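Local coordinates for HIT family hydrolase (Legionella pneumophila subsp. pneumophila, PDB 6D6J), which probably hydrolyses nucleotide-type substrates, as a zinc-binding member of the histidine triad (HIT) family, at residues Ala42-Thr56 and Gln101-Arg114. Sequence-based numbering, arbitrary orientation.
With ZN (zinc ion), chain G.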
loop_
_atom_site.group_PDB
_atom_site.type_symbol
_atom_site.label_atom_id
_atom_site.label_comp_id
_atom_site.label_asym_id
_atom_site.label_seq_id
_atom_site.Cartn_x
_atom_site.Cartn_y
_atom_site.Cartn_z
ATOM N N ALA B 42 11.411 -9.126 6.764
ATOM C CA ALA B 42 10.558 -10.103 7.421
ATOM C C ALA B 42 10.921 -11.447 6.814
ATOM O O ALA B 42 11.622 -11.502 5.795
ATOM C CB ALA B 42 9.078 -9.769 7.184
ATOM N N PRO B 43 10.458 -12.552 7.406
ATOM C CA PRO B 43 10.888 -13.862 6.890
ATOM C C PRO B 43 10.573 -14.075 5.420
ATOM O O PRO B 43 11.335 -14.778 4.745
ATOM C CB PRO B 43 10.215 -14.860 7.846
ATOM C CG PRO B 43 10.179 -14.100 9.160
ATOM C CD PRO B 43 9.789 -12.697 8.721
ATOM N N THR B 44 9.478 -13.505 4.908
ATOM C CA THR B 44 9.250 -13.388 3.472
ATOM C C THR B 44 9.052 -11.916 3.139
ATOM O O THR B 44 8.237 -11.231 3.776
ATOM C CB THR B 44 8.023 -14.193 3.014
ATOM O OG1 THR B 44 8.285 -15.585 3.200
ATOM C CG2 THR B 44 7.682 -13.955 1.537
ATOM N N HIS B 45 9.779 -11.430 2.134
ATOM C CA HIS B 45 9.675 -10.028 1.723
ATOM C C HIS B 45 9.759 -9.972 0.201
ATOM O O HIS B 45 10.819 -10.216 -0.393
ATOM C CB HIS B 45 10.776 -9.212 2.401
ATOM C CG HIS B 45 10.693 -7.737 2.180
ATOM N ND1 HIS B 45 11.473 -6.866 2.911
ATOM C CD2 HIS B 45 9.987 -6.981 1.302
ATOM C CE1 HIS B 45 11.247 -5.634 2.496
ATOM N NE2 HIS B 45 10.341 -5.670 1.529
ATOM N N LEU B 46 8.637 -9.657 -0.433
ATOM C CA LEU B 46 8.526 -9.639 -1.884
ATOM C C LEU B 46 8.256 -8.216 -2.354
ATOM O O LEU B 46 7.729 -7.380 -1.614
ATOM C CB LEU B 46 7.421 -10.602 -2.349
ATOM C CG LEU B 46 7.630 -12.045 -1.844
ATOM C CD1 LEU B 46 6.421 -12.918 -2.103
ATOM C CD2 LEU B 46 8.885 -12.686 -2.436
ATOM N N LEU B 47 8.614 -7.959 -3.608
ATOM C CA LEU B 47 8.394 -6.677 -4.267
ATOM C C LEU B 47 7.555 -6.919 -5.510
ATOM O O LEU B 47 7.846 -7.836 -6.286
ATOM C CB LEU B 47 9.737 -6.072 -4.700
ATOM C CG LEU B 47 10.705 -5.824 -3.543
ATOM C CD1 LEU B 47 12.081 -5.414 -4.038
ATOM C CD2 LEU B 47 10.145 -4.786 -2.594
ATOM N N ILE B 48 6.508 -6.116 -5.700
ATOM C CA ILE B 48 5.648 -6.207 -6.879
ATOM C C ILE B 48 5.792 -4.889 -7.625
ATOM O O ILE B 48 5.560 -3.814 -7.050
ATOM C CB ILE B 48 4.174 -6.507 -6.526
ATOM C CG1 ILE B 48 4.015 -7.766 -5.635
ATOM C CG2 ILE B 48 3.368 -6.706 -7.815
ATOM C CD1 ILE B 48 4.211 -7.572 -4.145
ATOM N N ILE B 49 6.211 -4.967 -8.885
ATOM C CA ILE B 49 6.531 -3.765 -9.664
ATOM C C ILE B 49 5.787 -3.759 -10.993
ATOM O O ILE B 49 5.502 -4.828 -11.564
ATOM C CB ILE B 49 8.047 -3.599 -9.917
ATOM C CG1 ILE B 49 8.601 -4.641 -10.919
ATOM C CG2 ILE B 49 8.807 -3.611 -8.610
ATOM C CD1 ILE B 49 9.983 -4.289 -11.428
ATOM N N PRO B 50 5.502 -2.585 -11.545
ATOM C CA PRO B 50 5.163 -2.524 -12.972
ATOM C C PRO B 50 6.412 -2.755 -13.812
ATOM O O PRO B 50 7.522 -2.378 -13.422
ATOM C CB PRO B 50 4.662 -1.085 -13.142
ATOM C CG PRO B 50 5.466 -0.286 -12.148
ATOM C CD PRO B 50 5.727 -1.240 -10.974
ATOM N N LYS B 51 6.232 -3.358 -14.991
ATOM C CA LYS B 51 7.335 -3.390 -15.949
ATOM C C LYS B 51 7.591 -1.999 -16.538
ATOM O O LYS B 51 8.736 -1.638 -16.818
ATOM C CB LYS B 51 7.050 -4.449 -17.015
ATOM C CG LYS B 51 7.110 -5.874 -16.479
ATOM C CD LYS B 51 6.753 -6.886 -17.575
ATOM C CE LYS B 51 7.084 -8.286 -17.154
ATOM N NZ LYS B 51 6.774 -9.247 -18.250
ATOM N N LYS B 52 6.545 -1.198 -16.711
ATOM C CA LYS B 52 6.702 0.207 -17.081
ATOM C C LYS B 52 7.453 0.963 -15.984
ATOM O O LYS B 52 7.192 0.777 -14.790
ATOM C CB LYS B 52 5.304 0.834 -17.249
ATOM C CG LYS B 52 5.317 2.335 -17.587
ATOM C CD LYS B 52 3.920 2.836 -17.817
ATOM C CE LYS B 52 3.898 4.291 -18.193
ATOM N NZ LYS B 52 2.546 4.702 -18.623
ATOM N N HIS B 53 8.384 1.836 -16.384
ATOM C CA HIS B 53 9.095 2.670 -15.426
ATOM C C HIS B 53 8.230 3.856 -15.012
ATOM O O HIS B 53 7.905 4.722 -15.831
ATOM C CB HIS B 53 10.414 3.160 -16.011
ATOM C CG HIS B 53 11.193 3.994 -15.050
ATOM N ND1 HIS B 53 12.038 3.450 -14.100
ATOM C CD2 HIS B 53 11.208 5.331 -14.856
ATOM C CE1 HIS B 53 12.555 4.428 -13.379
ATOM N NE2 HIS B 53 12.063 5.576 -13.810
ATOM N N ILE B 54 7.861 3.893 -13.735
ATOM C CA ILE B 54 7.176 5.020 -13.113
ATOM C C ILE B 54 7.958 5.293 -11.839
ATOM O O ILE B 54 8.168 4.374 -11.045
ATOM C CB ILE B 54 5.706 4.686 -12.784
ATOM C CG1 ILE B 54 4.928 4.235 -14.035
ATOM C CG2 ILE B 54 5.053 5.887 -12.124
ATOM C CD1 ILE B 54 3.531 3.688 -13.715
ATOM N N ALA B 55 8.403 6.538 -11.642
ATOM C CA ALA B 55 9.396 6.795 -10.600
ATOM C C ALA B 55 8.817 6.683 -9.193
ATOM O O ALA B 55 9.419 6.047 -8.321
ATOM C CB ALA B 55 10.041 8.170 -10.778
ATOM N N THR B 56 7.693 7.359 -8.934
ATOM C CA THR B 56 7.081 7.385 -7.605
ATOM C C THR B 56 5.565 7.322 -7.736
ATOM O O THR B 56 5.002 7.541 -8.812
ATOM C CB THR B 56 7.419 8.659 -6.803
ATOM O OG1 THR B 56 6.646 9.755 -7.304
ATOM C CG2 THR B 56 8.909 8.993 -6.837
ATOM N N GLN B 101 11.769 5.630 0.318
ATOM C CA GLN B 101 12.027 5.129 -1.025
ATOM C C GLN B 101 13.484 5.359 -1.395
ATOM O O GLN B 101 13.998 6.466 -1.240
ATOM C CB GLN B 101 11.121 5.846 -2.031
ATOM C CG GLN B 101 11.301 5.313 -3.447
ATOM C CD GLN B 101 10.277 5.826 -4.438
ATOM O OE1 GLN B 101 9.503 6.748 -4.153
ATOM N NE2 GLN B 101 10.255 5.214 -5.614
ATOM N N GLU B 102 14.144 4.322 -1.893
ATOM C CA GLU B 102 15.523 4.448 -2.368
ATOM C C GLU B 102 15.671 4.183 -3.855
ATOM O O GLU B 102 16.516 4.807 -4.516
ATOM C CB GLU B 102 16.437 3.485 -1.599
ATOM N N VAL B 103 14.883 3.259 -4.402
ATOM C CA VAL B 103 14.895 2.940 -5.822
ATOM C C VAL B 103 13.706 3.651 -6.442
ATOM O O VAL B 103 12.556 3.450 -6.018
ATOM C CB VAL B 103 14.822 1.422 -6.063
ATOM C CG1 VAL B 103 14.744 1.126 -7.555
ATOM C CG2 VAL B 103 16.032 0.730 -5.465
ATOM N N TYR B 104 13.981 4.474 -7.455
ATOM C CA TYR B 104 12.970 5.347 -8.057
ATOM C C TYR B 104 12.257 4.665 -9.235
ATOM O O TYR B 104 12.230 5.128 -10.372
ATOM C CB TYR B 104 13.548 6.739 -8.351
ATOM C CG TYR B 104 13.636 7.482 -7.044
ATOM C CD1 TYR B 104 14.731 7.341 -6.201
ATOM C CD2 TYR B 104 12.550 8.208 -6.577
ATOM C CE1 TYR B 104 14.754 7.958 -4.950
ATOM C CE2 TYR B 104 12.564 8.824 -5.363
ATOM C CZ TYR B 104 13.660 8.709 -4.548
ATOM O OH TYR B 104 13.636 9.334 -3.324
ATOM N N HIS B 105 11.641 3.526 -8.902
ATOM C CA HIS B 105 10.729 2.780 -9.768
ATOM C C HIS B 105 9.715 2.193 -8.799
ATOM O O HIS B 105 10.111 1.520 -7.843
ATOM C CB HIS B 105 11.515 1.683 -10.491
ATOM C CG HIS B 105 10.712 0.852 -11.453
ATOM N ND1 HIS B 105 11.134 0.610 -12.749
ATOM C CD2 HIS B 105 9.568 0.141 -11.291
ATOM C CE1 HIS B 105 10.272 -0.199 -13.344
ATOM N NE2 HIS B 105 9.322 -0.512 -12.478
ATOM N N ILE B 106 8.422 2.476 -8.998
ATOM C CA ILE B 106 7.448 2.123 -7.972
ATOM C C ILE B 106 7.490 0.629 -7.666
ATOM O O ILE B 106 7.704 -0.221 -8.544
ATOM C CB ILE B 106 6.024 2.626 -8.276
ATOM C CG1 ILE B 106 5.488 2.063 -9.585
ATOM C CG2 ILE B 106 5.981 4.130 -8.305
ATOM C CD1 ILE B 106 4.024 2.407 -9.808
ATOM N N HIS B 107 7.280 0.314 -6.391
ATOM C CA HIS B 107 7.306 -1.064 -5.928
ATOM C C HIS B 107 6.429 -1.177 -4.697
ATOM O O HIS B 107 6.498 -0.350 -3.788
ATOM C CB HIS B 107 8.733 -1.550 -5.624
ATOM C CG HIS B 107 9.543 -0.610 -4.781
ATOM N ND1 HIS B 107 10.072 0.563 -5.279
ATOM C CD2 HIS B 107 9.986 -0.709 -3.505
ATOM C CE1 HIS B 107 10.776 1.164 -4.336
ATOM N NE2 HIS B 107 10.733 0.419 -3.246
ATOM N N LEU B 108 5.609 -2.209 -4.673
ATOM C CA LEU B 108 4.817 -2.540 -3.496
ATOM C C LEU B 108 5.564 -3.605 -2.697
ATOM O O LEU B 108 5.911 -4.666 -3.237
ATOM C CB LEU B 108 3.451 -3.068 -3.931
ATOM C CG LEU B 108 2.464 -3.442 -2.823
ATOM C CD1 LEU B 108 2.258 -2.260 -1.887
ATOM C CD2 LEU B 108 1.135 -3.820 -3.464
ATOM N N HIS B 109 5.808 -3.326 -1.412
ATOM C CA HIS B 109 6.421 -4.310 -0.528
ATOM C C HIS B 109 5.351 -5.220 0.049
ATOM O O HIS B 109 4.307 -4.747 0.512
ATOM C CB HIS B 109 7.078 -3.630 0.670
ATOM C CG HIS B 109 8.209 -2.726 0.333
ATOM N ND1 HIS B 109 9.521 -3.156 0.304
ATOM C CD2 HIS B 109 8.231 -1.401 0.063
ATOM C CE1 HIS B 109 10.298 -2.135 -0.014
ATOM N NE2 HIS B 109 9.542 -1.056 -0.140
ATOM N N LEU B 110 5.630 -6.523 0.053
ATOM C CA LEU B 110 4.779 -7.525 0.686
ATOM C C LEU B 110 5.629 -8.215 1.745
ATOM O O LEU B 110 6.611 -8.891 1.410
ATOM C CB LEU B 110 4.277 -8.516 -0.364
ATOM C CG LEU B 110 3.703 -9.857 0.109
ATOM C CD1 LEU B 110 2.587 -9.706 1.119
ATOM C CD2 LEU B 110 3.235 -10.649 -1.101
ATOM N N LEU B 111 5.279 -8.022 3.015
ATOM C CA LEU B 111 6.072 -8.523 4.140
ATOM C C LEU B 111 5.227 -9.466 4.981
ATOM O O LEU B 111 4.111 -9.112 5.382
ATOM C CB LEU B 111 6.518 -7.367 5.046
ATOM C CG LEU B 111 7.336 -6.264 4.377
ATOM C CD1 LEU B 111 6.495 -5.017 4.146
ATOM C CD2 LEU B 111 8.584 -5.934 5.206
ATOM N N GLY B 112 5.755 -10.650 5.269
ATOM C CA GLY B 112 5.044 -11.560 6.144
ATOM C C GLY B 112 5.957 -12.594 6.751
ATOM O O GLY B 112 7.187 -12.514 6.646
ATOM N N GLY B 113 5.338 -13.571 7.417
ATOM C CA GLY B 113 6.064 -14.650 8.048
ATOM C C GLY B 113 6.396 -14.401 9.493
ATOM O O GLY B 113 7.037 -15.248 10.117
ATOM N N ARG B 114 6.013 -13.251 10.027
ATOM C CA ARG B 114 6.082 -12.956 11.445
ATOM C C ARG B 114 4.977 -11.959 11.749
ATOM O O ARG B 114 4.355 -11.393 10.846
ATOM C CB ARG B 114 7.431 -12.347 11.839
ATOM C CG ARG B 114 7.718 -10.986 11.206
ATOM C CD ARG B 114 8.914 -10.320 11.883
ATOM N NE ARG B 114 9.449 -9.189 11.115
ATOM C CZ ARG B 114 8.987 -7.937 11.184
ATOM N NH1 ARG B 114 7.950 -7.640 11.964
ATOM N NH2 ARG B 114 9.549 -6.977 10.457
HETATM ZN ZN ZN G . 12.704 1.511 -13.785
HETATM O O HOH W 1 13.369 7.179 -11.827
#
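The histidine triad motif of the HIT fold, H105 to H109, runs into strand 108-112, which pairs antiparallel with strand 44-50 in the middle of the sheet. Backbone bonds join T44 to G112, L46 to L110 and I48 to L108 in both directions. L46, I48, L108 and L110 share the face covered by helix 62-81; I48 CD1 lies 3.9 Å from L110 CB.

H45, L47, H109 and L111 occupy the other face. H45, paired with L111, reaches diagonally across to H109, one pair further on along that face, its chi1 of -174° turning CG away from its own N; H45 NE2 and H109 ND1 share a nearly straight 2.9 Å hydrogen bond. The two rings meet rim to rim, planes at 53°. L111 CD2 sits over the centre of the H45 ring in a CH-pi contact, while W118 of the second subunit meets the H109 ring.

At the zinc end of the pair, where strand 44-50 finishes and strand 108-112 has yet to begin, H105 does two jobs. Its ND1 binds zinc at 2.1 Å, as does H53 ND1, with C11 and C14 completing the site; its NE2 donates in the ring plane to P50 O at 2.8 Å. I106 N bonds to I54 O. Q101 NE2 grips both A55 O and V103 O.

H107, the predicted nucleotidyl-accepting histidine, donates from ND1 to H105 O at 2.7 Å, close to its ring plane. That bond puts the proton on ND1 and limits the ring's rotation, consistent with NE2 serving as the nucleophile, and it ties the putative active site to the backbone carbonyl of a zinc ligand.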